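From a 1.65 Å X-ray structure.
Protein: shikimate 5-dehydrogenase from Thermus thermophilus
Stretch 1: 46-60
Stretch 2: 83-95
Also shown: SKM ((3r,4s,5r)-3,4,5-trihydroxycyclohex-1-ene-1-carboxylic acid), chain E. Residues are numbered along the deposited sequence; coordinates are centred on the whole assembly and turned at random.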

# COMPACT_ATOMS: atom_id res chain seq x y z
N ARG A 46 8.55 0.33 17.64
CA ARG A 46 7.35 1.05 17.23
C ARG A 46 6.87 0.61 15.85
O ARG A 46 5.67 0.47 15.61
CB ARG A 46 7.62 2.56 17.23
CG ARG A 46 6.38 3.43 16.99
CD ARG A 46 5.44 3.44 18.18
NE ARG A 46 5.96 4.25 19.28
CZ ARG A 46 6.33 3.77 20.46
NH1 ARG A 46 6.24 2.48 20.72
NH2 ARG A 46 6.80 4.59 21.39
N LEU A 47 7.81 0.42 14.92
CA LEU A 47 7.44 -0.01 13.58
C LEU A 47 6.94 -1.45 13.60
O LEU A 47 6.13 -1.85 12.76
CB LEU A 47 8.62 0.14 12.62
CG LEU A 47 9.12 1.56 12.35
CD1 LEU A 47 10.34 1.50 11.45
CD2 LEU A 47 8.02 2.40 11.70
N LYS A 48 7.43 -2.24 14.56
CA LYS A 48 7.00 -3.62 14.69
C LYS A 48 5.51 -3.62 15.01
O LYS A 48 4.75 -4.44 14.50
CB LYS A 48 7.76 -4.33 15.81
CG LYS A 48 8.95 -5.17 15.36
CD LYS A 48 8.67 -6.66 15.55
CE LYS A 48 8.51 -7.01 17.03
NZ LYS A 48 8.20 -8.45 17.24
N GLU A 49 5.11 -2.70 15.88
CA GLU A 49 3.72 -2.58 16.27
C GLU A 49 2.89 -2.08 15.09
O GLU A 49 1.78 -2.54 14.87
CB GLU A 49 3.59 -1.62 17.44
CG GLU A 49 4.21 -2.13 18.72
CD GLU A 49 4.42 -1.03 19.74
OE1 GLU A 49 5.20 -0.10 19.45
OE2 GLU A 49 3.81 -1.10 20.82
N VAL A 50 3.45 -1.14 14.34
CA VAL A 50 2.77 -0.58 13.18
C VAL A 50 2.40 -1.69 12.21
O VAL A 50 1.33 -1.69 11.61
CB VAL A 50 3.66 0.46 12.45
CG1 VAL A 50 3.00 0.89 11.14
CG2 VAL A 50 3.86 1.67 13.33
N ARG A 51 3.30 -2.66 12.07
CA ARG A 51 3.06 -3.78 11.17
C ARG A 51 1.81 -4.57 11.52
O ARG A 51 1.16 -5.14 10.65
CB ARG A 51 4.26 -4.73 11.17
CG ARG A 51 5.53 -4.14 10.59
CD ARG A 51 6.70 -5.09 10.79
NE ARG A 51 7.94 -4.55 10.24
CZ ARG A 51 8.31 -4.66 8.97
NH1 ARG A 51 7.55 -5.32 8.10
NH2 ARG A 51 9.46 -4.13 8.58
N ARG A 52 1.47 -4.59 12.81
CA ARG A 52 0.32 -5.35 13.27
C ARG A 52 -0.99 -4.60 13.46
O ARG A 52 -2.07 -5.15 13.20
CB ARG A 52 0.65 -6.04 14.60
CG ARG A 52 1.92 -6.88 14.62
CD ARG A 52 2.25 -7.27 16.05
NE ARG A 52 3.51 -8.02 16.17
CZ ARG A 52 3.68 -9.27 15.75
NH1 ARG A 52 2.68 -9.93 15.19
NH2 ARG A 52 4.86 -9.85 15.90
N ALA A 53 -0.92 -3.34 13.90
CA ALA A 53 -2.15 -2.61 14.18
C ALA A 53 -2.47 -1.29 13.49
O ALA A 53 -3.47 -0.66 13.82
CB ALA A 53 -2.27 -2.42 15.69
N PHE A 54 -1.65 -0.85 12.53
CA PHE A 54 -1.95 0.41 11.84
C PHE A 54 -1.92 0.25 10.34
O PHE A 54 -1.09 -0.48 9.81
CB PHE A 54 -0.95 1.50 12.23
CG PHE A 54 -1.08 1.96 13.65
CD1 PHE A 54 -0.69 1.13 14.69
CD2 PHE A 54 -1.62 3.21 13.94
CE1 PHE A 54 -0.84 1.54 16.02
CE2 PHE A 54 -1.78 3.63 15.27
CZ PHE A 54 -1.39 2.79 16.31
N ARG A 55 -2.84 0.94 9.65
CA ARG A 55 -2.87 0.88 8.19
C ARG A 55 -1.76 1.76 7.64
O ARG A 55 -1.20 1.50 6.58
CB ARG A 55 -4.21 1.38 7.66
CG ARG A 55 -4.23 1.68 6.17
CD ARG A 55 -4.03 0.44 5.31
NE ARG A 55 -4.29 0.73 3.91
CZ ARG A 55 -4.29 -0.18 2.94
NH1 ARG A 55 -4.04 -1.45 3.21
NH2 ARG A 55 -4.53 0.19 1.68
N GLY A 56 -1.46 2.83 8.37
CA GLY A 56 -0.41 3.75 7.95
C GLY A 56 -0.08 4.74 9.04
O GLY A 56 -0.85 4.94 9.98
N VAL A 57 1.10 5.34 8.94
CA VAL A 57 1.51 6.33 9.91
C VAL A 57 2.35 7.37 9.22
O VAL A 57 2.93 7.11 8.16
CB VAL A 57 2.39 5.74 11.06
CG1 VAL A 57 1.62 4.71 11.85
CG2 VAL A 57 3.69 5.15 10.48
N ASN A 58 2.35 8.57 9.79
CA ASN A 58 3.18 9.66 9.29
C ASN A 58 4.36 9.64 10.26
O ASN A 58 4.22 9.20 11.40
CB ASN A 58 2.45 11.00 9.37
CG ASN A 58 1.54 11.23 8.18
OD1 ASN A 58 0.39 11.65 8.33
ND2 ASN A 58 2.07 10.97 6.98
N LEU A 59 5.53 10.07 9.78
CA LEU A 59 6.71 10.11 10.62
C LEU A 59 7.20 11.54 10.67
O LEU A 59 7.19 12.24 9.66
CB LEU A 59 7.84 9.23 10.05
CG LEU A 59 7.61 7.73 9.88
CD1 LEU A 59 8.90 7.11 9.39
CD2 LEU A 59 7.18 7.09 11.19
N THR A 60 7.63 11.97 11.85
CA THR A 60 8.14 13.32 12.03
C THR A 60 9.46 13.19 12.81
O THR A 60 9.91 12.07 13.07
CB THR A 60 7.10 14.19 12.80
OG1 THR A 60 7.31 15.58 12.49
CG2 THR A 60 7.20 13.98 14.30
O12 SKM E . 5.84 15.23 7.03
C8 SKM E . 4.93 15.71 8.04
C6 SKM E . 4.40 14.51 8.87
O7 SKM E . 3.75 13.59 7.99
C5 SKM E . 3.41 14.97 9.96
C4 SKM E . 3.82 16.29 10.62
C1 SKM E . 3.07 16.72 11.83
O2 SKM E . 2.07 15.94 12.31
O3 SKM E . 3.35 17.76 12.40
C10 SKM E . 4.81 17.07 10.17
C9 SKM E . 5.65 16.74 8.96
O11 SKM E . 6.90 16.18 9.41
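Stretch 2 83-95: AVNTVLQVEGRLF

How does stretch 2 run past stretch 1? Strand 86-90 lies antiparallel to strand 56-59, their axes at 163° and 4.8 Å apart at closest approach. Val57 and Val87 form the hydrogen-bonded pair, Val57 N to Val87 O at 3.0 Å and Val87 N to Val57 O at 2.9 Å, and Gln89 N extends the ladder to Arg55 O at 2.8 Å. A type I' turn from Val90 to Arg93 then leads into strand 93-95, which crosses helix 46-53 at 106°, the axes 8.4 Å apart.

Why does Gln89 bend? With chi1 t and chi2 m, the Gln89 side chain curls so that its amide meets both stretches: Gln89 NE2 donates to Phe54 O at 2.7 Å, just past the helix end, while Gln89 OE1 accepts from Gly92 N at 2.9 Å. One side chain thus ties the turn to the end of the helix.

How do the arginines reach across? Arg51 (m, t, t) is extended, so although its CA-to-CB bond points sideways, NH1 donates to Gly92 O at 2.8 Å, and Leu94 CG lies over one face of the guanidinium. The Arg55 CA-to-CB bond points away, but with chi1 t and chi2 p the end of the side chain comes nearer: its NE lies 3.6 Å from Leu88 CD1, which covers a guanidinium face, and a water links NH1 to Gln89 O.

What fills the apolar side? Leu94 (m, t) points toward the helix, its CD1 3.8 Å from Leu47 CB and its CD2 3.9 Å from Val50 CG1. Leu59, also m, t, sets CD1 4.0 Å from Val87 CG2.

What joins this contact to shikimate? Asn85 O accepts from both Leu59 N at 2.9 Å and Asn58 ND2 at 3.0 Å. The Asn85 CA-to-CB bond points away from stretch 1 overall, though CB still touches it; chi1 is p, and its ND2 donates to SKM O12 at 3.0 Å.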

# COMPACT_ATOMS: atom_id res chain seq x y z
N ALA A 83 14.59 10.47 3.31
CA ALA A 83 13.65 10.64 4.40
C ALA A 83 12.27 10.16 3.98
O ALA A 83 11.84 10.40 2.86
CB ALA A 83 13.58 12.13 4.81
N VAL A 84 11.60 9.50 4.90
CA VAL A 84 10.26 8.97 4.68
C VAL A 84 9.34 9.65 5.69
O VAL A 84 9.62 9.65 6.89
CB VAL A 84 10.23 7.45 4.92
CG1 VAL A 84 8.79 6.97 5.12
CG2 VAL A 84 10.88 6.72 3.72
N ASN A 85 8.24 10.23 5.20
CA ASN A 85 7.29 10.89 6.10
C ASN A 85 5.95 10.14 6.11
O ASN A 85 5.06 10.44 6.91
CB ASN A 85 7.06 12.34 5.66
CG ASN A 85 5.98 12.47 4.60
OD1 ASN A 85 5.98 11.77 3.59
ND2 ASN A 85 5.04 13.39 4.84
N THR A 86 5.82 9.16 5.23
CA THR A 86 4.58 8.38 5.15
C THR A 86 4.88 6.89 4.97
O THR A 86 5.63 6.50 4.07
CB THR A 86 3.71 8.85 3.97
OG1 THR A 86 3.41 10.24 4.13
CG2 THR A 86 2.40 8.06 3.92
N VAL A 87 4.30 6.08 5.85
CA VAL A 87 4.47 4.64 5.79
C VAL A 87 3.12 3.95 5.62
O VAL A 87 2.16 4.30 6.31
CB VAL A 87 5.15 4.10 7.08
CG1 VAL A 87 5.30 2.58 7.01
CG2 VAL A 87 6.51 4.77 7.27
N LEU A 88 3.05 3.00 4.69
CA LEU A 88 1.84 2.22 4.42
C LEU A 88 2.09 0.80 4.90
O LEU A 88 3.15 0.24 4.62
CB LEU A 88 1.54 2.18 2.91
CG LEU A 88 0.53 1.14 2.42
CD1 LEU A 88 -0.83 1.43 3.02
CD2 LEU A 88 0.47 1.16 0.88
N GLN A 89 1.13 0.22 5.62
CA GLN A 89 1.26 -1.16 6.09
C GLN A 89 0.30 -2.07 5.34
O GLN A 89 -0.92 -1.85 5.35
CB GLN A 89 0.97 -1.23 7.61
CG GLN A 89 1.03 -2.66 8.22
CD GLN A 89 -0.27 -3.44 8.05
OE1 GLN A 89 -0.29 -4.51 7.43
NE2 GLN A 89 -1.36 -2.92 8.60
N VAL A 90 0.85 -3.08 4.67
CA VAL A 90 0.06 -4.06 3.93
C VAL A 90 0.66 -5.45 4.21
O VAL A 90 1.86 -5.66 4.04
CB VAL A 90 0.08 -3.79 2.41
CG1 VAL A 90 -0.78 -2.56 2.08
CG2 VAL A 90 1.51 -3.58 1.94
N GLU A 91 -0.18 -6.37 4.68
CA GLU A 91 0.23 -7.73 5.02
C GLU A 91 1.42 -7.78 5.98
O GLU A 91 2.25 -8.69 5.92
CB GLU A 91 0.52 -8.54 3.75
CG GLU A 91 -0.73 -9.16 3.16
CD GLU A 91 -0.49 -10.00 1.92
OE1 GLU A 91 0.69 -10.23 1.56
OE2 GLU A 91 -1.49 -10.45 1.32
N GLY A 92 1.49 -6.79 6.86
CA GLY A 92 2.56 -6.72 7.83
C GLY A 92 3.87 -6.19 7.28
O GLY A 92 4.89 -6.19 7.98
N ARG A 93 3.85 -5.75 6.03
CA ARG A 93 5.03 -5.20 5.37
C ARG A 93 4.89 -3.67 5.42
O ARG A 93 3.78 -3.15 5.43
CB ARG A 93 5.08 -5.65 3.91
CG ARG A 93 4.82 -7.14 3.68
CD ARG A 93 5.84 -8.02 4.38
NE ARG A 93 5.56 -9.43 4.13
CZ ARG A 93 6.31 -10.43 4.59
NH1 ARG A 93 7.38 -10.17 5.32
NH2 ARG A 93 5.98 -11.69 4.30
N LEU A 94 6.01 -2.97 5.48
CA LEU A 94 5.99 -1.51 5.55
C LEU A 94 6.62 -0.91 4.30
O LEU A 94 7.74 -1.28 3.93
CB LEU A 94 6.74 -1.03 6.79
CG LEU A 94 6.29 -1.50 8.18
CD1 LEU A 94 7.16 -0.82 9.24
CD2 LEU A 94 4.81 -1.18 8.42
N PHE A 95 5.90 -0.01 3.65
CA PHE A 95 6.35 0.68 2.43
C PHE A 95 6.54 2.17 2.77
O PHE A 95 5.64 2.79 3.33
CB PHE A 95 5.31 0.55 1.33
CG PHE A 95 5.10 -0.86 0.83
CD1 PHE A 95 3.97 -1.18 0.09
CD2 PHE A 95 6.05 -1.84 1.06
CE1 PHE A 95 3.78 -2.48 -0.40
CE2 PHE A 95 5.88 -3.14 0.57
CZ PHE A 95 4.74 -3.46 -0.16
O HOH W 1 -3.39 -2.89 5.61